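Local coordinates for malonyl-CoA-[acyl-carrier-protein] transacylase (Coxiella burnetii, PDB 3TQE) that probably transfers the malonyl group from malonyl-CoA to holo-acyl-carrier protein, supplying malonyl-ACP for fatty acid synthesis, at residues 172-177 with 204-209. Residues are numbered along the deposited sequence; the frame is centred on the assembly and turned at random. Where two conformers were deposited one is given.
Sequences VISGHS and SHCPLM. With GLY (glycine), chain B.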
loop_
_atom_site.group_PDB
_atom_site.type_symbol
_atom_site.label_atom_id
_atom_site.label_comp_id
_atom_site.label_asym_id
_atom_site.label_seq_id
_atom_site.Cartn_x
_atom_site.Cartn_y
_atom_site.Cartn_z
ATOM N N VAL A 172 -6.684 2.515 11.439
ATOM C CA VAL A 172 -7.928 2.230 10.718
ATOM C C VAL A 172 -8.448 0.897 11.198
ATOM O O VAL A 172 -7.695 -0.053 11.352
ATOM C CB VAL A 172 -7.708 2.182 9.204
ATOM C CG1 VAL A 172 -8.989 1.862 8.478
ATOM C CG2 VAL A 172 -7.115 3.503 8.715
ATOM N N ILE A 173 -9.738 0.874 11.519
ATOM C CA ILE A 173 -10.432 -0.344 11.874
ATOM C C ILE A 173 -11.309 -0.803 10.723
ATOM O O ILE A 173 -11.650 -0.038 9.840
ATOM C CB ILE A 173 -11.256 -0.173 13.169
ATOM C CG1 ILE A 173 -12.390 0.847 13.003
ATOM C CG2 ILE A 173 -10.306 0.201 14.314
ATOM C CD1 ILE A 173 -13.418 0.866 14.187
ATOM N N SER A 174 -11.649 -2.072 10.742
ATOM C CA SER A 174 -12.382 -2.704 9.684
ATOM C C SER A 174 -13.318 -3.748 10.255
ATOM O O SER A 174 -13.004 -4.350 11.267
ATOM C CB SER A 174 -11.370 -3.392 8.778
ATOM O OG SER A 174 -12.001 -3.858 7.634
ATOM N N GLY A 175 -14.428 -3.980 9.577
ATOM C CA GLY A 175 -15.312 -5.065 9.942
ATOM C C GLY A 175 -16.710 -4.821 9.439
ATOM O O GLY A 175 -16.933 -4.143 8.444
ATOM N N HIS A 176 -17.655 -5.394 10.145
ATOM C CA HIS A 176 -19.033 -5.149 9.814
ATOM C C HIS A 176 -19.387 -3.701 10.019
ATOM O O HIS A 176 -18.935 -3.086 10.985
ATOM C CB HIS A 176 -19.935 -5.988 10.682
ATOM C CG HIS A 176 -19.879 -7.432 10.347
ATOM N ND1 HIS A 176 -19.311 -8.368 11.178
ATOM C CD2 HIS A 176 -20.319 -8.100 9.256
ATOM C CE1 HIS A 176 -19.411 -9.558 10.611
ATOM N NE2 HIS A 176 -20.040 -9.423 9.456
ATOM N N SER A 177 -20.230 -3.179 9.147
ATOM C CA SER A 177 -20.508 -1.761 9.148
ATOM C C SER A 177 -21.073 -1.292 10.477
ATOM O O SER A 177 -20.678 -0.261 10.985
ATOM C CB SER A 177 -21.446 -1.369 8.031
ATOM O OG SER A 177 -22.548 -2.168 8.040
ATOM N N SER A 204 -11.178 -4.373 4.506
ATOM C CA SER A 204 -9.939 -5.097 4.289
ATOM C C SER A 204 -9.202 -5.360 5.594
ATOM O O SER A 204 -9.484 -4.738 6.618
ATOM C CB SER A 204 -9.061 -4.332 3.297
ATOM O OG SER A 204 -8.820 -3.012 3.723
ATOM N N HIS A 205 -8.283 -6.316 5.549
ATOM C CA HIS A 205 -7.402 -6.622 6.651
ATOM C C HIS A 205 -8.127 -7.033 7.883
ATOM O O HIS A 205 -7.774 -6.614 8.966
ATOM C CB HIS A 205 -6.484 -5.436 6.921
ATOM C CG HIS A 205 -5.737 -5.053 5.712
ATOM N ND1 HIS A 205 -4.856 -5.912 5.106
ATOM C CD2 HIS A 205 -5.812 -3.965 4.915
ATOM C CE1 HIS A 205 -4.391 -5.348 4.002
ATOM N NE2 HIS A 205 -4.977 -4.179 3.854
ATOM N N CYS A 206 -9.130 -7.874 7.685
ATOM C CA CYS A 206 -9.849 -8.473 8.775
ATOM C C CYS A 206 -10.402 -9.785 8.303
ATOM O O CYS A 206 -10.362 -10.082 7.121
ATOM C CB CYS A 206 -10.943 -7.530 9.293
ATOM S SG CYS A 206 -12.467 -7.459 8.380
ATOM N N PRO A 207 -10.945 -10.588 9.212
ATOM C CA PRO A 207 -11.405 -11.908 8.818
ATOM C C PRO A 207 -12.539 -11.937 7.803
ATOM O O PRO A 207 -12.753 -12.961 7.162
ATOM C CB PRO A 207 -11.856 -12.508 10.151
ATOM C CG PRO A 207 -11.001 -11.864 11.124
ATOM C CD PRO A 207 -10.850 -10.472 10.675
ATOM N N LEU A 208 -13.236 -10.827 7.595
ATOM C CA LEU A 208 -14.234 -10.800 6.536
ATOM C C LEU A 208 -13.655 -10.979 5.148
ATOM O O LEU A 208 -14.378 -11.288 4.217
ATOM C CB LEU A 208 -15.040 -9.516 6.571
ATOM C CG LEU A 208 -15.826 -9.322 7.858
ATOM C CD1 LEU A 208 -16.588 -8.034 7.737
ATOM C CD2 LEU A 208 -16.757 -10.512 8.109
HETATM N N MSE A 209 -12.345 -10.791 5.013
HETATM C CA MSE A 209 -11.696 -11.014 3.747
HETATM C C MSE A 209 -11.341 -12.471 3.515
HETATM O O MSE A 209 -10.808 -12.802 2.465
HETATM C CB MSE A 209 -10.438 -10.172 3.661
HETATM C CG MSE A 209 -10.648 -8.720 3.474
HETATM SE SE MSE A 209 -11.619 -8.210 1.858
HETATM C CE MSE A 209 -13.349 -7.958 2.672
HETATM N N GLY B . -6.484 -1.242 2.510
HETATM C CA GLY B . -6.330 -1.256 1.018
HETATM C C GLY B . -6.111 -2.651 0.461
HETATM O O GLY B . -5.577 -2.871 -0.645
HETATM O OXT GLY B . -6.455 -3.613 1.127
#
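The loop carrying the predicted catalytic histidine, His205, is tied beside the active-site pocket to strand 170-174 by Ser174 and Ser204. Ser174 OG, in one of two conformers, stands anti to its backbone N (chi1 -172°), which turns the hydroxyl toward the loop; there it donates to Ser204 O at 2.9 Å, approaching 28° out of the carbonyl plane. Next along, Cys206 SG lies 3.7 Å from Ser174 OG, packs on Gly175 CA and accepts a long bond from Leu208 N (3.5 Å), within the short 3-10 segment 207-209. Strand 170-174 belongs to the mixed sheet of the smaller, ferredoxin-like subdomain of the acyltransferase fold, so the contact joins that subdomain to the loop leading into helix 210-220. Where the chain turns at Gly175, the Leu208 methyls pack against it: CD1 lies 3.6 Å from Gly175 C and makes a CH-pi contact over the His176 ring, 4.1 Å from its centroid, while CD2 touches NE2. That ring is also held by a hydrogen bond that ND1 accepts from Val159 N. On the pocket side, Ser204 OG, also in one of two conformers, accepts a bond from the bound glycine N (3.2 Å), and His205 NE2 is hydrogen-bonded to Ser96 OG, the predicted nucleophile.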